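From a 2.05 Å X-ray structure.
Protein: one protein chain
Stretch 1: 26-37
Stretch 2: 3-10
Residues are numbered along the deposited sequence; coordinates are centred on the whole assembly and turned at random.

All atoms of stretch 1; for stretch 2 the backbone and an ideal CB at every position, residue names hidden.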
# COMPACT_ATOMS: atom_id res chain seq x y z
N ALA A 26 13.94 -13.30 9.58
CA ALA A 26 15.28 -13.85 9.80
C ALA A 26 15.88 -13.35 11.14
O ALA A 26 16.51 -14.13 11.89
CB ALA A 26 16.22 -13.53 8.61
N PHE A 27 15.71 -12.07 11.45
CA PHE A 27 16.31 -11.52 12.67
C PHE A 27 15.74 -12.18 13.92
O PHE A 27 16.50 -12.68 14.80
CB PHE A 27 16.25 -9.96 12.70
CG PHE A 27 16.85 -9.34 13.96
CD1 PHE A 27 18.23 -9.29 14.13
CD2 PHE A 27 16.04 -8.85 14.97
CE1 PHE A 27 18.78 -8.76 15.31
CE2 PHE A 27 16.58 -8.36 16.15
CZ PHE A 27 17.95 -8.30 16.32
N THR A 28 14.41 -12.26 13.98
CA THR A 28 13.74 -12.73 15.18
C THR A 28 13.90 -14.21 15.35
O THR A 28 13.85 -14.71 16.47
CB THR A 28 12.23 -12.31 15.24
OG1 THR A 28 11.54 -12.61 14.01
CG2 THR A 28 12.14 -10.84 15.58
N ALA A 29 14.13 -14.90 14.22
CA ALA A 29 14.52 -16.31 14.16
C ALA A 29 15.94 -16.50 14.67
O ALA A 29 16.18 -17.40 15.46
CB ALA A 29 14.37 -16.87 12.74
N GLU A 30 16.90 -15.67 14.27
CA GLU A 30 18.22 -15.84 14.92
C GLU A 30 18.31 -15.51 16.39
O GLU A 30 19.13 -16.12 17.11
CB GLU A 30 19.45 -15.30 14.19
CG GLU A 30 20.57 -16.46 14.35
CD GLU A 30 21.95 -16.05 13.97
OE1 GLU A 30 22.82 -15.96 14.87
OE2 GLU A 30 22.18 -15.82 12.76
N TYR A 31 17.51 -14.53 16.80
CA TYR A 31 17.57 -13.96 18.15
C TYR A 31 16.19 -13.99 18.76
O TYR A 31 15.51 -12.97 18.80
CB TYR A 31 18.07 -12.52 18.09
CG TYR A 31 19.48 -12.37 17.59
CD1 TYR A 31 20.57 -12.66 18.41
CD2 TYR A 31 19.72 -11.95 16.28
CE1 TYR A 31 21.88 -12.54 17.93
CE2 TYR A 31 21.01 -11.82 15.80
CZ TYR A 31 22.08 -12.11 16.61
OH TYR A 31 23.35 -11.96 16.10
N PRO A 32 15.76 -15.15 19.25
CA PRO A 32 14.37 -15.35 19.78
C PRO A 32 13.98 -14.47 20.99
O PRO A 32 12.78 -14.40 21.34
CB PRO A 32 14.39 -16.81 20.27
CG PRO A 32 15.55 -17.45 19.52
CD PRO A 32 16.58 -16.36 19.38
N ARG A 33 14.98 -13.85 21.63
CA ARG A 33 14.79 -13.04 22.82
C ARG A 33 14.94 -11.54 22.52
O ARG A 33 14.89 -10.72 23.44
CB ARG A 33 15.81 -13.48 23.87
CG ARG A 33 15.33 -14.61 24.78
CD ARG A 33 16.45 -15.35 25.54
NE ARG A 33 17.16 -16.29 24.68
CZ ARG A 33 18.44 -16.17 24.30
NH1 ARG A 33 18.96 -17.10 23.49
NH2 ARG A 33 19.20 -15.15 24.73
N ALA A 34 15.14 -11.17 21.25
CA ALA A 34 15.02 -9.77 20.85
C ALA A 34 13.57 -9.53 20.53
O ALA A 34 12.89 -10.44 20.05
CB ALA A 34 15.88 -9.48 19.60
N SER A 35 13.07 -8.32 20.75
CA SER A 35 11.74 -8.01 20.21
C SER A 35 11.75 -6.75 19.32
O SER A 35 12.31 -5.72 19.71
CB SER A 35 10.68 -7.91 21.31
OG SER A 35 10.92 -6.86 22.22
N VAL A 36 11.16 -6.84 18.13
CA VAL A 36 11.12 -5.67 17.25
C VAL A 36 9.90 -4.80 17.33
O VAL A 36 8.76 -5.28 17.27
CB VAL A 36 11.62 -5.93 15.80
CG1 VAL A 36 11.76 -7.37 15.48
CG2 VAL A 36 10.92 -5.03 14.74
N GLU A 37 10.13 -3.50 17.50
CA GLU A 37 9.02 -2.55 17.42
C GLU A 37 9.06 -1.96 16.03
O GLU A 37 9.95 -1.17 15.71
CB GLU A 37 9.11 -1.49 18.54
CG GLU A 37 8.81 -2.09 19.97
CD GLU A 37 10.00 -2.06 20.99
OE1 GLU A 37 10.48 -0.95 21.35
OE2 GLU A 37 10.43 -3.17 21.46
N UNK A 3 21.96 -12.08 22.33
CA UNK A 3 21.31 -10.72 22.40
C UNK A 3 19.82 -10.80 22.65
O UNK A 3 19.13 -11.70 22.15
CB UNK A 3 21.54 -9.94 21.10
N UNK A 4 19.33 -9.89 23.46
CA UNK A 4 17.96 -9.91 23.90
C UNK A 4 17.46 -8.48 24.18
O UNK A 4 18.26 -7.58 24.39
CB UNK A 4 17.82 -10.79 25.14
N UNK A 5 16.15 -8.25 24.16
CA UNK A 5 15.63 -6.93 24.45
C UNK A 5 15.04 -6.25 23.21
O UNK A 5 15.14 -6.77 22.08
CB UNK A 5 16.74 -6.06 25.05
N UNK A 6 14.41 -5.08 23.43
CA UNK A 6 13.61 -4.38 22.37
C UNK A 6 14.49 -3.66 21.39
O UNK A 6 15.49 -3.09 21.80
CB UNK A 6 12.64 -3.37 22.99
N UNK A 7 14.11 -3.65 20.10
CA UNK A 7 14.71 -2.73 19.11
C UNK A 7 13.58 -2.09 18.35
O UNK A 7 12.64 -2.77 17.99
CB UNK A 7 15.67 -3.45 18.16
N UNK A 8 13.65 -0.79 18.14
CA UNK A 8 12.69 -0.07 17.26
C UNK A 8 13.26 0.15 15.86
O UNK A 8 14.28 0.81 15.67
CB UNK A 8 12.32 1.28 17.87
N UNK A 9 12.59 -0.48 14.90
CA UNK A 9 12.96 -0.43 13.47
C UNK A 9 11.91 0.34 12.66
O UNK A 9 10.70 0.01 12.63
CB UNK A 9 13.12 -1.84 12.91
N UNK A 10 12.35 1.40 12.02
CA UNK A 10 11.41 2.14 11.18
C UNK A 10 11.70 1.88 9.73
O UNK A 10 12.81 1.39 9.37
CB UNK A 10 11.47 3.64 11.47

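Two parallel strands set the rules here: stretch 2 runs alongside 34-37, and backbone bonds fix the register before any side chain is chosen.

Position 3 lies beside the ring of Y31, its CA-to-CB bond pointing sideways and the ideal CB 3.9 Å from Y31 CD1. A small or medium apolar group would suit, with room for others that turn outward. The residue is V3, whose CG1 packs 3.3 Å from Y31 CD1. Its carbonyl is tied to the turn at 31-34 through a water, which donates to V3 O and accepts from R33 N.

Position 4 also points sideways, its ideal CB 3.4 Å from R33 O. Something short is the easy answer, although a longer chain could lead away from that carbonyl. A4 keeps it minimal, with A4 CB 3.6 Å from R33 CB.

Position 5 is decided by its own backbone. With phi 111° and psi 173°, a CB would be jammed against the carbonyl O of the preceding residue, so glycine is called for. G5 opens the ladder: G5 N donates to R33 O at 2.9 Å, and S35 N donates to G5 O at 2.9 Å.

Position 6 turns to the face that carries S35 and E37. Its N makes no hydrogen bond to stretch 1 and phi is -78°, so proline is admissible, as are small or polar residues. The carboxylate of E37 crowds the site, and an ideal CB would clash with E37 OE2 at 2.7 Å. P6 is found, its actual CB still a tight 2.9 Å from E37 OE2.

Position 7 faces the side of A34 and V36, with F27 reaching in from the helix. This apolar setting asks for a sizeable aliphatic, and leucine or valine could also be argued. I7 sends CG2 to within 4.2 Å of F27 CE2 and 4.1 Å of V36 CB. Its backbone works both ways: I7 N donates to S35 O at 2.8 Å, and E37 N to I7 O at 2.7 Å in a nearly straight bond.

Position 8 returns to the E37 face, its ideal CB 4.0 Å from E37 O. Stretch 1 demands little, and many residues would do. A8 sets its CB 4.2 Å from E37 CB.

Position 9 points sideways, near V36 CG2, which favours a branched aliphatic. V9 brings its CG2 4.0 Å from V36 CG2, while V9 N donates to E37 O at 2.8 Å.

Position 10 points away, so stretch 1 sets no preference; it is G10.

Stretch 2, residues 3-10: VAGPIAVG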
# COMPACT_ATOMS: atom_id res chain seq x y z
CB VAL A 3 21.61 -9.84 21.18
CG1 VAL A 3 20.45 -9.83 20.18
CG2 VAL A 3 21.85 -8.41 21.64
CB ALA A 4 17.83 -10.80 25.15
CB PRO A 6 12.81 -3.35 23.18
CG PRO A 6 13.72 -3.05 24.39
CD PRO A 6 14.39 -4.35 24.71
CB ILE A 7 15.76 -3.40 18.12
CG1 ILE A 7 16.27 -2.39 17.12
CG2 ILE A 7 15.18 -4.65 17.38
CD1 ILE A 7 17.14 -2.97 15.98
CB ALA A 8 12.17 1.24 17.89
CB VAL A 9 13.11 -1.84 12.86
CG1 VAL A 9 13.58 -1.73 11.37
CG2 VAL A 9 14.06 -2.73 13.69
O HOH W 1 17.90 -13.87 21.42
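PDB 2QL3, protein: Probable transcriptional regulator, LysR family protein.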